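Local coordinates for angiotensin-converting enzyme (Anopheles gambiae, PDB 6S1Y), which probably acts as a zinc-dependent peptidase that, like other angiotensin-converting enzymes, removes dipeptides from the C-terminal ends of short peptides, at residues 32-37 and 51-56; 93-99 and 180-185; 153-157 and 471-475; 222-226 and 238-244; 506-510 and 561-567. All coordinates share one frame; numbering follows the deposited sequence.

Interaction 1 of 5, residues 32-37 and 51-56; sequences HQTLAA and KKTKAA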
# COMPACT_ATOMS: atom_id res chain seq x y z
N HIS A 32 -13.36 16.15 13.78
CA HIS A 32 -13.21 15.80 15.19
C HIS A 32 -12.85 14.33 15.34
O HIS A 32 -11.99 13.96 16.14
CB HIS A 32 -14.51 16.12 15.94
CG HIS A 32 -14.43 15.88 17.41
ND1 HIS A 32 -15.11 14.85 18.03
CD2 HIS A 32 -13.73 16.51 18.39
CE1 HIS A 32 -14.85 14.87 19.33
NE2 HIS A 32 -14.01 15.86 19.57
N GLN A 33 -13.46 13.47 14.53
CA GLN A 33 -13.19 12.05 14.63
C GLN A 33 -11.77 11.73 14.17
O GLN A 33 -11.04 10.99 14.85
CB GLN A 33 -14.24 11.30 13.82
CG GLN A 33 -14.09 9.82 13.89
CD GLN A 33 -13.73 9.27 12.55
OE1 GLN A 33 -14.61 8.98 11.72
NE2 GLN A 33 -12.43 9.14 12.30
N THR A 34 -11.36 12.30 13.04
CA THR A 34 -10.00 12.10 12.57
C THR A 34 -8.98 12.54 13.61
O THR A 34 -7.97 11.85 13.85
CB THR A 34 -9.78 12.87 11.27
OG1 THR A 34 -10.60 12.32 10.24
CG2 THR A 34 -8.34 12.79 10.85
N LEU A 35 -9.23 13.68 14.25
CA LEU A 35 -8.29 14.21 15.22
C LEU A 35 -8.10 13.24 16.39
O LEU A 35 -6.97 12.99 16.82
CB LEU A 35 -8.79 15.56 15.72
CG LEU A 35 -7.73 16.60 16.08
CD1 LEU A 35 -8.45 17.92 16.38
CD2 LEU A 35 -6.89 16.14 17.26
N ALA A 36 -9.20 12.68 16.90
CA ALA A 36 -9.09 11.74 18.00
C ALA A 36 -8.37 10.47 17.56
O ALA A 36 -7.62 9.88 18.35
CB ALA A 36 -10.48 11.42 18.54
N ALA A 37 -8.56 10.05 16.30
CA ALA A 37 -7.86 8.87 15.80
C ALA A 37 -6.36 9.14 15.70
O ALA A 37 -5.54 8.27 16.03
CB ALA A 37 -8.43 8.47 14.44
N LYS A 51 -11.49 7.90 23.70
CA LYS A 51 -11.82 9.13 22.99
C LYS A 51 -11.93 8.89 21.49
O LYS A 51 -12.79 9.48 20.82
CB LYS A 51 -10.78 10.20 23.29
CG LYS A 51 -11.18 11.10 24.45
CD LYS A 51 -10.07 12.08 24.83
CE LYS A 51 -9.02 12.28 23.72
NZ LYS A 51 -8.07 13.40 24.05
N LYS A 52 -11.09 8.01 20.94
CA LYS A 52 -11.20 7.71 19.52
C LYS A 52 -12.55 7.09 19.20
O LYS A 52 -13.21 7.47 18.22
CB LYS A 52 -10.07 6.78 19.08
CG LYS A 52 -10.33 6.13 17.72
CD LYS A 52 -9.14 5.28 17.26
CE LYS A 52 -9.37 4.72 15.87
NZ LYS A 52 -8.08 4.31 15.25
N THR A 53 -12.99 6.12 20.01
CA THR A 53 -14.26 5.48 19.67
C THR A 53 -15.44 6.37 20.02
O THR A 53 -16.44 6.38 19.29
CB THR A 53 -14.38 4.11 20.33
OG1 THR A 53 -14.61 4.25 21.73
CG2 THR A 53 -13.12 3.28 20.14
N LYS A 54 -15.35 7.15 21.10
CA LYS A 54 -16.39 8.14 21.38
C LYS A 54 -16.58 9.09 20.19
O LYS A 54 -17.70 9.31 19.72
CB LYS A 54 -16.06 8.93 22.64
CG LYS A 54 -17.24 9.81 23.12
CD LYS A 54 -16.80 11.14 23.73
CE LYS A 54 -17.83 12.26 23.47
NZ LYS A 54 -19.24 11.82 23.78
N ALA A 55 -15.48 9.69 19.71
CA ALA A 55 -15.60 10.62 18.59
C ALA A 55 -16.09 9.91 17.34
O ALA A 55 -16.82 10.50 16.53
CB ALA A 55 -14.25 11.29 18.33
N ALA A 56 -15.72 8.64 17.17
CA ALA A 56 -16.26 7.86 16.06
C ALA A 56 -17.75 7.59 16.26
O ALA A 56 -18.54 7.68 15.31
CB ALA A 56 -15.49 6.55 15.90
O HOH W 1 -12.00 8.26 15.89
O HOH W 2 -5.84 5.40 15.14

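Interaction 2 of 5, residues 93-99 and 180-185; sequences LGYAALP and QAALRN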
# COMPACT_ATOMS: atom_id res chain seq x y z
N LEU A 93 -23.22 5.03 4.43
CA LEU A 93 -22.96 4.94 5.86
C LEU A 93 -21.79 4.03 6.20
O LEU A 93 -21.04 4.33 7.14
CB LEU A 93 -24.20 4.41 6.58
CG LEU A 93 -25.47 5.27 6.55
CD1 LEU A 93 -26.57 4.55 7.31
CD2 LEU A 93 -25.21 6.62 7.16
N GLY A 94 -21.63 2.92 5.47
CA GLY A 94 -20.64 1.93 5.86
C GLY A 94 -20.93 1.41 7.26
O GLY A 94 -22.07 1.08 7.61
N TYR A 95 -19.88 1.37 8.08
CA TYR A 95 -20.01 0.83 9.42
C TYR A 95 -21.02 1.62 10.25
O TYR A 95 -21.66 1.06 11.16
CB TYR A 95 -18.66 0.82 10.13
CG TYR A 95 -17.67 -0.21 9.61
CD1 TYR A 95 -18.05 -1.16 8.68
CD2 TYR A 95 -16.35 -0.22 10.06
CE1 TYR A 95 -17.16 -2.08 8.20
CE2 TYR A 95 -15.44 -1.15 9.59
CZ TYR A 95 -15.85 -2.08 8.66
OH TYR A 95 -14.96 -3.02 8.18
N ALA A 96 -21.18 2.91 9.96
CA ALA A 96 -22.11 3.72 10.72
C ALA A 96 -23.54 3.22 10.60
O ALA A 96 -24.39 3.67 11.36
CB ALA A 96 -22.02 5.19 10.29
N ALA A 97 -23.83 2.30 9.67
CA ALA A 97 -25.17 1.75 9.59
C ALA A 97 -25.54 0.90 10.79
O ALA A 97 -26.72 0.58 10.96
CB ALA A 97 -25.33 0.91 8.32
N LEU A 98 -24.60 0.53 11.63
CA LEU A 98 -24.92 -0.38 12.72
C LEU A 98 -25.49 0.36 13.92
O LEU A 98 -25.15 1.52 14.16
CB LEU A 98 -23.67 -1.15 13.16
CG LEU A 98 -23.01 -2.11 12.17
CD1 LEU A 98 -21.56 -2.32 12.60
CD2 LEU A 98 -23.74 -3.44 12.08
N PRO A 99 -26.35 -0.29 14.70
CA PRO A 99 -26.70 0.29 16.01
C PRO A 99 -25.43 0.56 16.79
O PRO A 99 -24.43 -0.16 16.68
CB PRO A 99 -27.57 -0.79 16.67
CG PRO A 99 -27.32 -2.06 15.87
CD PRO A 99 -26.95 -1.62 14.49
N GLN A 180 -22.53 -7.79 9.18
CA GLN A 180 -23.78 -7.13 9.56
C GLN A 180 -23.89 -5.74 8.94
O GLN A 180 -24.97 -5.31 8.53
CB GLN A 180 -23.90 -7.04 11.08
CG GLN A 180 -24.29 -8.35 11.73
CD GLN A 180 -25.61 -8.87 11.17
OE1 GLN A 180 -25.69 -10.00 10.71
NE2 GLN A 180 -26.65 -8.03 11.20
N ALA A 181 -22.77 -5.02 8.87
CA ALA A 181 -22.82 -3.67 8.32
C ALA A 181 -23.06 -3.70 6.81
O ALA A 181 -23.75 -2.82 6.27
CB ALA A 181 -21.54 -2.92 8.65
N ALA A 182 -22.50 -4.68 6.12
CA ALA A 182 -22.72 -4.79 4.69
C ALA A 182 -24.17 -5.12 4.38
O ALA A 182 -24.76 -4.56 3.45
CB ALA A 182 -21.79 -5.87 4.10
N LEU A 183 -24.75 -6.05 5.15
CA LEU A 183 -26.16 -6.40 4.98
C LEU A 183 -27.07 -5.20 5.24
O LEU A 183 -27.98 -4.91 4.45
CB LEU A 183 -26.53 -7.56 5.92
CG LEU A 183 -25.81 -8.88 5.65
CD1 LEU A 183 -26.28 -9.97 6.58
CD2 LEU A 183 -26.03 -9.29 4.21
N ARG A 184 -26.81 -4.46 6.33
CA ARG A 184 -27.59 -3.26 6.62
C ARG A 184 -27.42 -2.18 5.56
O ARG A 184 -28.21 -1.22 5.55
CB ARG A 184 -27.20 -2.70 7.99
CG ARG A 184 -27.64 -3.55 9.16
CD ARG A 184 -27.36 -2.89 10.49
NE ARG A 184 -28.44 -3.14 11.45
CZ ARG A 184 -28.42 -4.08 12.39
NH1 ARG A 184 -27.37 -4.90 12.53
NH2 ARG A 184 -29.47 -4.21 13.19
N ASN A 185 -26.44 -2.29 4.67
CA ASN A 185 -26.28 -1.36 3.55
C ASN A 185 -26.74 -1.96 2.23
O ASN A 185 -26.53 -1.35 1.18
CB ASN A 185 -24.83 -0.92 3.42
CG ASN A 185 -24.52 0.36 4.19
OD1 ASN A 185 -24.61 1.46 3.63
ND2 ASN A 185 -24.14 0.22 5.45

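Interaction 3 of 5, residues 153-157 and 471-475; sequences KYYWV and PPVVR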
# COMPACT_ATOMS: atom_id res chain seq x y z
N LYS A 153 14.63 -17.29 10.83
CA LYS A 153 13.51 -18.17 11.16
C LYS A 153 12.99 -17.90 12.58
O LYS A 153 11.77 -17.81 12.79
CB LYS A 153 13.94 -19.62 11.00
CG LYS A 153 13.00 -20.60 11.62
CD LYS A 153 13.21 -21.99 11.06
CE LYS A 153 14.52 -22.59 11.51
NZ LYS A 153 14.89 -23.71 10.57
N TYR A 154 13.89 -17.72 13.54
CA TYR A 154 13.48 -17.38 14.90
C TYR A 154 12.61 -16.13 14.91
O TYR A 154 11.51 -16.12 15.48
CB TYR A 154 14.72 -17.18 15.80
CG TYR A 154 14.45 -16.46 17.11
CD1 TYR A 154 13.99 -17.14 18.22
CD2 TYR A 154 14.67 -15.09 17.23
CE1 TYR A 154 13.74 -16.48 19.42
CE2 TYR A 154 14.43 -14.42 18.42
CZ TYR A 154 13.97 -15.13 19.52
OH TYR A 154 13.72 -14.47 20.71
N TYR A 155 13.06 -15.05 14.26
CA TYR A 155 12.27 -13.83 14.32
C TYR A 155 10.97 -13.97 13.56
O TYR A 155 9.95 -13.38 13.94
CB TYR A 155 13.06 -12.64 13.81
CG TYR A 155 14.15 -12.17 14.77
CD1 TYR A 155 13.83 -11.57 16.00
CD2 TYR A 155 15.49 -12.31 14.43
CE1 TYR A 155 14.83 -11.15 16.86
CE2 TYR A 155 16.48 -11.90 15.29
CZ TYR A 155 16.16 -11.31 16.50
OH TYR A 155 17.18 -10.91 17.32
N TRP A 156 10.98 -14.70 12.44
CA TRP A 156 9.73 -14.93 11.71
C TRP A 156 8.72 -15.62 12.62
O TRP A 156 7.58 -15.15 12.76
CB TRP A 156 10.01 -15.76 10.46
CG TRP A 156 8.86 -15.88 9.52
CD1 TRP A 156 8.71 -15.25 8.32
CD2 TRP A 156 7.70 -16.70 9.68
NE1 TRP A 156 7.51 -15.63 7.72
CE2 TRP A 156 6.88 -16.52 8.53
CE3 TRP A 156 7.26 -17.58 10.68
CZ2 TRP A 156 5.65 -17.16 8.38
CZ3 TRP A 156 6.03 -18.23 10.52
CH2 TRP A 156 5.25 -18.01 9.38
N VAL A 157 9.15 -16.69 13.30
CA VAL A 157 8.28 -17.43 14.21
C VAL A 157 7.81 -16.55 15.37
O VAL A 157 6.63 -16.56 15.74
CB VAL A 157 9.00 -18.68 14.72
CG1 VAL A 157 8.21 -19.33 15.88
CG2 VAL A 157 9.21 -19.67 13.56
N PRO A 471 5.94 -20.43 4.57
CA PRO A 471 6.56 -20.26 5.88
C PRO A 471 7.83 -21.08 6.02
O PRO A 471 7.98 -22.13 5.39
CB PRO A 471 5.48 -20.76 6.85
CG PRO A 471 4.19 -20.63 6.11
CD PRO A 471 4.53 -20.87 4.67
N PRO A 472 8.72 -20.67 6.93
CA PRO A 472 9.95 -21.43 7.18
C PRO A 472 9.76 -22.65 8.06
O PRO A 472 10.71 -23.44 8.21
CB PRO A 472 10.83 -20.39 7.88
CG PRO A 472 9.81 -19.63 8.70
CD PRO A 472 8.62 -19.49 7.80
N VAL A 473 8.61 -22.79 8.71
CA VAL A 473 8.31 -23.92 9.59
C VAL A 473 6.89 -24.35 9.27
O VAL A 473 6.11 -23.61 8.67
CB VAL A 473 8.42 -23.56 11.08
CG1 VAL A 473 9.84 -23.17 11.46
CG2 VAL A 473 7.42 -22.46 11.41
N VAL A 474 6.53 -25.54 9.74
CA VAL A 474 5.17 -26.03 9.56
C VAL A 474 4.22 -25.21 10.41
O VAL A 474 4.48 -24.98 11.60
CB VAL A 474 5.10 -27.52 9.92
CG1 VAL A 474 3.67 -28.02 9.90
CG2 VAL A 474 5.97 -28.33 8.95
N ARG A 475 3.13 -24.74 9.81
CA ARG A 475 2.03 -24.09 10.51
C ARG A 475 0.82 -25.02 10.57
O ARG A 475 0.71 -25.98 9.79
CB ARG A 475 1.64 -22.76 9.84
CG ARG A 475 2.82 -21.79 9.55
CD ARG A 475 3.54 -21.32 10.80
NE ARG A 475 2.82 -20.26 11.49
CZ ARG A 475 3.09 -19.86 12.73
NH1 ARG A 475 4.04 -20.48 13.42
NH2 ARG A 475 2.39 -18.87 13.28

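Interaction 4 of 5, residues 222-226 and 238-244; sequences HAYVR and VSPTGPI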
# COMPACT_ATOMS: atom_id res chain seq x y z
N HIS A 222 10.63 -15.08 -10.12
CA HIS A 222 10.63 -16.05 -9.03
C HIS A 222 11.65 -17.15 -9.27
O HIS A 222 12.36 -17.56 -8.34
CB HIS A 222 9.23 -16.64 -8.91
CG HIS A 222 9.13 -17.76 -7.93
ND1 HIS A 222 9.65 -19.01 -8.18
CD2 HIS A 222 8.56 -17.82 -6.70
CE1 HIS A 222 9.43 -19.78 -7.13
NE2 HIS A 222 8.76 -19.09 -6.23
N ALA A 223 11.73 -17.66 -10.49
CA ALA A 223 12.64 -18.78 -10.76
C ALA A 223 14.09 -18.36 -10.65
O ALA A 223 14.94 -19.12 -10.17
CB ALA A 223 12.35 -19.36 -12.14
N TYR A 224 14.42 -17.14 -11.09
CA TYR A 224 15.80 -16.67 -10.98
C TYR A 224 16.18 -16.44 -9.52
O TYR A 224 17.23 -16.88 -9.07
CB TYR A 224 15.98 -15.40 -11.80
CG TYR A 224 17.44 -14.97 -11.88
CD1 TYR A 224 18.29 -15.54 -12.80
CD2 TYR A 224 17.95 -14.04 -10.98
CE1 TYR A 224 19.62 -15.19 -12.86
CE2 TYR A 224 19.30 -13.64 -11.05
CZ TYR A 224 20.13 -14.23 -11.99
OH TYR A 224 21.44 -13.87 -12.06
N VAL A 225 15.31 -15.77 -8.77
CA VAL A 225 15.60 -15.53 -7.35
C VAL A 225 15.82 -16.84 -6.62
O VAL A 225 16.79 -17.00 -5.87
CB VAL A 225 14.46 -14.71 -6.70
CG1 VAL A 225 14.64 -14.59 -5.19
CG2 VAL A 225 14.38 -13.33 -7.34
N ARG A 226 14.94 -17.81 -6.84
CA ARG A 226 15.09 -19.10 -6.18
C ARG A 226 16.42 -19.76 -6.55
O ARG A 226 17.11 -20.32 -5.69
CB ARG A 226 13.92 -20.01 -6.53
CG ARG A 226 14.03 -21.47 -6.07
CD ARG A 226 12.75 -22.25 -6.32
NE ARG A 226 12.45 -22.42 -7.74
CZ ARG A 226 11.32 -22.96 -8.20
NH1 ARG A 226 10.41 -23.39 -7.35
NH2 ARG A 226 11.11 -23.07 -9.51
N VAL A 238 16.99 -24.32 0.43
CA VAL A 238 16.18 -23.84 -0.67
C VAL A 238 16.00 -24.98 -1.67
O VAL A 238 16.92 -25.34 -2.41
CB VAL A 238 16.81 -22.61 -1.36
CG1 VAL A 238 15.84 -22.08 -2.41
CG2 VAL A 238 17.19 -21.53 -0.33
N SER A 239 14.80 -25.49 -1.74
CA SER A 239 14.48 -26.50 -2.73
C SER A 239 14.56 -25.90 -4.14
O SER A 239 14.12 -24.78 -4.37
CB SER A 239 13.08 -27.05 -2.49
OG SER A 239 12.67 -27.69 -3.67
N PRO A 240 15.09 -26.64 -5.11
CA PRO A 240 15.05 -26.12 -6.49
C PRO A 240 13.67 -26.14 -7.12
O PRO A 240 13.50 -25.52 -8.17
CB PRO A 240 16.01 -27.05 -7.24
CG PRO A 240 15.93 -28.34 -6.49
CD PRO A 240 15.69 -27.99 -5.04
N THR A 241 12.69 -26.83 -6.53
CA THR A 241 11.40 -27.01 -7.19
C THR A 241 10.22 -26.58 -6.35
O THR A 241 9.12 -26.44 -6.91
CB THR A 241 11.17 -28.49 -7.54
OG1 THR A 241 11.26 -29.25 -6.34
CG2 THR A 241 12.17 -28.98 -8.57
N GLY A 242 10.38 -26.42 -5.05
CA GLY A 242 9.29 -26.02 -4.20
C GLY A 242 9.22 -24.52 -4.03
O GLY A 242 10.03 -23.76 -4.56
N PRO A 243 8.23 -24.06 -3.27
CA PRO A 243 8.12 -22.62 -2.99
C PRO A 243 9.33 -22.12 -2.22
O PRO A 243 10.01 -22.89 -1.53
CB PRO A 243 6.84 -22.51 -2.16
CG PRO A 243 6.10 -23.80 -2.37
CD PRO A 243 7.17 -24.85 -2.61
N ILE A 244 9.60 -20.82 -2.34
CA ILE A 244 10.76 -20.21 -1.67
C ILE A 244 10.44 -20.04 -0.19
O ILE A 244 9.39 -19.46 0.14
CB ILE A 244 11.10 -18.86 -2.30
CG1 ILE A 244 11.44 -19.01 -3.77
CG2 ILE A 244 12.23 -18.21 -1.54
CD1 ILE A 244 11.49 -17.68 -4.49

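Interaction 5 of 5, residues 506-510 and 561-567; sequences QFHRA and LTGERKM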
# COMPACT_ATOMS: atom_id res chain seq x y z
N GLN A 506 0.61 3.34 -15.96
CA GLN A 506 -0.14 4.15 -16.92
C GLN A 506 0.08 5.64 -16.67
O GLN A 506 0.32 6.41 -17.61
CB GLN A 506 -1.62 3.79 -16.85
CG GLN A 506 -1.90 2.34 -17.19
CD GLN A 506 -3.35 1.98 -17.13
OE1 GLN A 506 -3.81 1.32 -16.19
NE2 GLN A 506 -4.10 2.40 -18.14
N PHE A 507 0.03 6.07 -15.40
CA PHE A 507 0.29 7.46 -15.05
C PHE A 507 1.72 7.85 -15.39
O PHE A 507 1.98 8.91 -15.98
CB PHE A 507 0.03 7.67 -13.55
CG PHE A 507 -1.41 7.48 -13.12
CD1 PHE A 507 -2.45 7.49 -14.03
CD2 PHE A 507 -1.72 7.34 -11.78
CE1 PHE A 507 -3.76 7.35 -13.61
CE2 PHE A 507 -3.04 7.20 -11.35
CZ PHE A 507 -4.05 7.20 -12.26
N HIS A 508 2.69 7.00 -15.02
CA HIS A 508 4.09 7.27 -15.31
C HIS A 508 4.32 7.43 -16.81
O HIS A 508 5.07 8.32 -17.24
CB HIS A 508 4.95 6.14 -14.75
CG HIS A 508 6.42 6.26 -15.04
ND1 HIS A 508 7.21 7.25 -14.49
CD2 HIS A 508 7.26 5.48 -15.76
CE1 HIS A 508 8.46 7.08 -14.87
NE2 HIS A 508 8.52 6.01 -15.64
N ARG A 509 3.72 6.56 -17.62
CA ARG A 509 3.91 6.64 -19.06
C ARG A 509 3.37 7.95 -19.60
O ARG A 509 4.02 8.60 -20.43
CB ARG A 509 3.20 5.46 -19.74
CG ARG A 509 3.20 5.52 -21.28
CD ARG A 509 2.76 4.21 -21.90
NE ARG A 509 1.37 3.90 -21.61
CZ ARG A 509 0.76 2.78 -21.97
NH1 ARG A 509 1.43 1.85 -22.65
NH2 ARG A 509 -0.51 2.59 -21.65
N ALA A 510 2.19 8.36 -19.14
CA ALA A 510 1.61 9.62 -19.59
C ALA A 510 2.46 10.81 -19.16
O ALA A 510 2.65 11.76 -19.92
CB ALA A 510 0.18 9.75 -19.06
N LEU A 561 -5.43 12.55 -17.42
CA LEU A 561 -3.98 12.44 -17.49
C LEU A 561 -3.49 11.54 -18.61
O LEU A 561 -2.42 11.81 -19.17
CB LEU A 561 -3.43 11.92 -16.16
CG LEU A 561 -1.93 11.68 -16.13
CD1 LEU A 561 -1.18 12.90 -16.53
CD2 LEU A 561 -1.55 11.24 -14.73
N THR A 562 -4.24 10.51 -18.96
CA THR A 562 -3.75 9.47 -19.85
C THR A 562 -4.46 9.41 -21.19
O THR A 562 -3.96 8.73 -22.10
CB THR A 562 -3.88 8.09 -19.18
OG1 THR A 562 -5.24 7.64 -19.23
CG2 THR A 562 -3.44 8.15 -17.73
N GLY A 563 -5.61 10.06 -21.34
CA GLY A 563 -6.41 9.86 -22.53
C GLY A 563 -7.06 8.50 -22.63
O GLY A 563 -7.78 8.23 -23.59
N GLU A 564 -6.82 7.63 -21.66
CA GLU A 564 -7.45 6.33 -21.60
C GLU A 564 -8.41 6.33 -20.42
O GLU A 564 -8.29 7.12 -19.48
CB GLU A 564 -6.42 5.22 -21.45
CG GLU A 564 -5.52 5.04 -22.66
CD GLU A 564 -4.37 4.10 -22.38
OE1 GLU A 564 -3.84 4.13 -21.24
OE2 GLU A 564 -4.01 3.33 -23.31
N ARG A 565 -9.38 5.42 -20.49
CA ARG A 565 -10.43 5.35 -19.49
C ARG A 565 -10.47 4.01 -18.79
O ARG A 565 -11.43 3.73 -18.06
CB ARG A 565 -11.78 5.66 -20.15
CG ARG A 565 -11.78 7.00 -20.90
CD ARG A 565 -13.08 7.24 -21.65
NE ARG A 565 -14.25 6.83 -20.87
CZ ARG A 565 -14.82 7.57 -19.93
NH1 ARG A 565 -14.34 8.77 -19.63
NH2 ARG A 565 -15.87 7.11 -19.29
N LYS A 566 -9.46 3.16 -18.95
CA LYS A 566 -9.47 1.86 -18.29
C LYS A 566 -8.10 1.53 -17.70
O LYS A 566 -7.06 1.97 -18.19
CB LYS A 566 -9.93 0.77 -19.26
CG LYS A 566 -11.45 0.80 -19.48
CD LYS A 566 -11.95 -0.29 -20.42
CE LYS A 566 -13.46 -0.56 -20.22
NZ LYS A 566 -13.77 -1.28 -18.93
N MET A 567 -8.14 0.80 -16.59
CA MET A 567 -6.94 0.15 -16.07
C MET A 567 -6.46 -0.89 -17.07
O MET A 567 -7.25 -1.69 -17.59
CB MET A 567 -7.26 -0.49 -14.73
CG MET A 567 -6.21 -1.44 -14.18
SD MET A 567 -6.68 -2.03 -12.52
CE MET A 567 -7.66 -3.49 -12.92
O HOH W 3 -2.86 1.01 -22.21

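Interaction 1 of 5, residues 32-37 and 51-56
A36 and A55 meet methyl to methyl, A36 CB to A55 CB at 3.8 Å, where the two helices pass nearly antiparallel (167°), the axes of these short segments approaching to 8.2 Å. Such closeness depends on small residues, and here alanines supply them from both sides. A36 CB also rests against the carbonyl oxygen of K51, while H32 brings its ring nitrogen ND1 to within 3.7 Å of A55 CB, so a methyl and an imidazole meet the A55 methyl from two adjoining sides. Longer chains line the side of the seam that holds the waters. Q33 passes its CG over the backbone at A56, with Q33 CG to A56 CA at 3.6 Å; CG anti to the backbone N (chi1 -178°) sets it there, and the bend at chi2 leads the amide away from that helix. K52 stretches out alongside A37, its aliphatic part packing on the A37 backbone and methyl. Polar links across the seam run through water. Water 1 donates to both Q33 O (3.1 Å) and K52 O (2.7 Å), joining two carbonyls that also accept helical bonds. Water 2 donates to A37 O at 3.0 Å. On the side facing the protein body A56 packs on F103 and L107, and A37 on W331. This is an antiparallel helical hairpin, made by helices 12-42 and 46-70, probably part of the N-terminal lid over the substrate cleft known from related angiotensin-converting enzymes.

Interaction 2 of 5, residues 93-99 and 180-185
R184 sets its CG opposite the carbonyl carbon (chi1 -70°) and turns again at chi3 (142°), which turns one face of its guanidinium to P99 CD. That carbon stands over the centre of the group, P99 CD to R184 CZ being 3.6 Å, and the two side chains run at about a right angle to each other. The stem of the arginine is used as well: R184 CD lies 3.6 Å from A97 O, and its CB approaches the A97 methyl. L98 CD2 lies 3.7 Å from Q180 CB, while its CG and CD1 pack on the A181 methyl (L98 CG to A181 CB 3.9 Å). Y95 adds a ring carbon from another direction, Y95 CD1 to A181 CB at 3.9 Å, so the small A181 methyl is met by leucine and tyrosine from two sides. N185, just past the last helical turn, turns its amide back. Its ND2 donates almost straight (166°) to A181 O at 3.2 Å, with the acceptor lying in the amide plane, and gives a weak, bent bond to G94 O at 3.1 Å. That carbonyl also receives the N-H of A97 within its own short 3-10 turn. Farther out, the Y95 hydroxyl is bonded to D491 and N178, and its ring leans on F103 and L106 of helix 100-119. The turn between helices 81-90 and 100-119 is thus wedged against the C-terminal end of helix 168-184, while the L93 and A96 side chains touch helix 46-70.

Interaction 3 of 5, residues 153-157 and 471-475
W156 presents one face of its indole to P472 and an edge to R475, and these two orientations organise the contact. P472 CD stands 3.5 Å from the centroid of the six-membered ring of W156 and only 13° off its normal, a CH-pi contact with the methylene next to the proline nitrogen above the ring centre; P472 CG extends the overlap over CD2 and CE3. At the far end of the indole, R475 meets the rim. Its NE lies close to the ring plane, 3.9 Å from W156 CZ3, while the guanidinium stands almost perpendicular to the indole (89°), so that CZ3 in turn lies over one guanidinium face. P471 fills the corner between them, with its CB 3.7 Å from W156 CH2. The tryptophan reaches this slot because its CG is trans to the backbone N (chi1 -171°), pointing the ring off the helix toward the loop. Beside it V473 faces the helix with both methyls: CG1 lies 3.6 Å from K153 CD, and CG2 meets V157 CG2 at 4.0 Å. The charged groups have partners outside the two segments: K153 pairs with E150 and R475 with D481. W460 of helix 455-467 backs W156, P471 and R475. Segments 153-157 and 471-475 therefore join through carbon-rich surfaces, with the R475-N161 bond a polar link to the same helix, and the electron-rich indole probably favours the polarised proline C-H groups over its face.

Interaction 4 of 5, residues 222-226 and 238-244
R226 has its guanidinium filled in on both faces: P240 O stands 3.2 Å above the plane over the centre of the group, and CE1 of H222 lies toward the rim of the opposite face. At the edge the group meets G242, where R226 NH1 donates to G242 O at 2.8 Å with an N-H...O angle of 148°. G242 O lies in the guanidinium plane, yet the donor sits well above the carbonyl plane, off the usual lone-pair directions. H222 offers its own ring face to I244, whose CD1 is 3.8 Å from the imidazole centroid and 23° off the normal, a CH-pi contact displaced toward NE2. That nitrogen is hydrogen-bonded to G468 O, and W596 lies against the ring as well. The carbonyls on one face and at the edge of the guanidinium come from a loop shaped by an ST turn and the accompanying ST motif: S239 OG accepts from T241 N and from G242 N, each at 3.0 Å. Folding the loop this way brings several peptide oxygens toward one cation, which probably draws on their partial negative charge. R226 reaches them with an extended stem that bends only at chi3 (66°), passing S239 O with its CD at 3.5 Å. R226 NH2 is held in turn by H593 O and G595 O near the C terminus. Apolar contacts close the base, with R226 CB 3.8 Å from I244 CG1 and R226 CG 4.1 Å from V238 CG1. I244 begins strand 244-245, which pairs in parallel with strand 469-470.

Interaction 5 of 5, residues 506-510 and 561-567
Q506 donates from NE2 to K566 O at 3.0 Å in a nearly straight bond (173°), coming in the carbonyl plane and with the acceptor in the plane of its own amide. Its OE1 takes the N-H of S568, so both ends of this buried amide are engaged and its flip is fixed. E564 and R509 form a looser ion pair: R509 NH2 to E564 OE1 is long, 3.7 Å, with the carboxylate turned 67° from the guanidinium. Water 3 bridges it, accepting from R509 NH2 at 2.9 Å and donating to E564 OE2 at 2.8 Å. E564 is placed by an ST turn, in which its N-H is bonded to T562 OG1 at 2.9 Å. Apolar packing adjoins these polar groups. A510 CB presses close on L561 O (3.3 Å), and F507 CD1 is 3.9 Å from L561 CD2, with the T562 methyl at the ring's edge. F507 also meets F383 edge-to-face and touches helix 381-395, which carries the zinc ligand E385. Helix 554-562 gives way at G563: a helix C-terminus ended by a glycine of positive phi, with the ST turn from T562 to E564 spanning it, docked on the side of helix 495-514.

Overall arrangement
From the N terminus, interaction 1 closes first, a tight hairpin between helices 12-42 and 46-70. Interaction 2, centred about 19 Å from it, opens next and ties the 93-99 turn to the end of helix 168-184. Before it closes, interaction 3 has opened at 153-157, so the two cross. Interaction 3 closes only at 471-475, tying helix 149-163 to the loop between strands 469-470 and 475-476. Nested inside that long excursion, with centres about 17 Å apart, interaction 4 ties helix 203-233 to the loop that follows it. Interaction 5 comes last, in series, joining helix 495-514 to the end of helix 554-562 across the chain's centre from interaction 3.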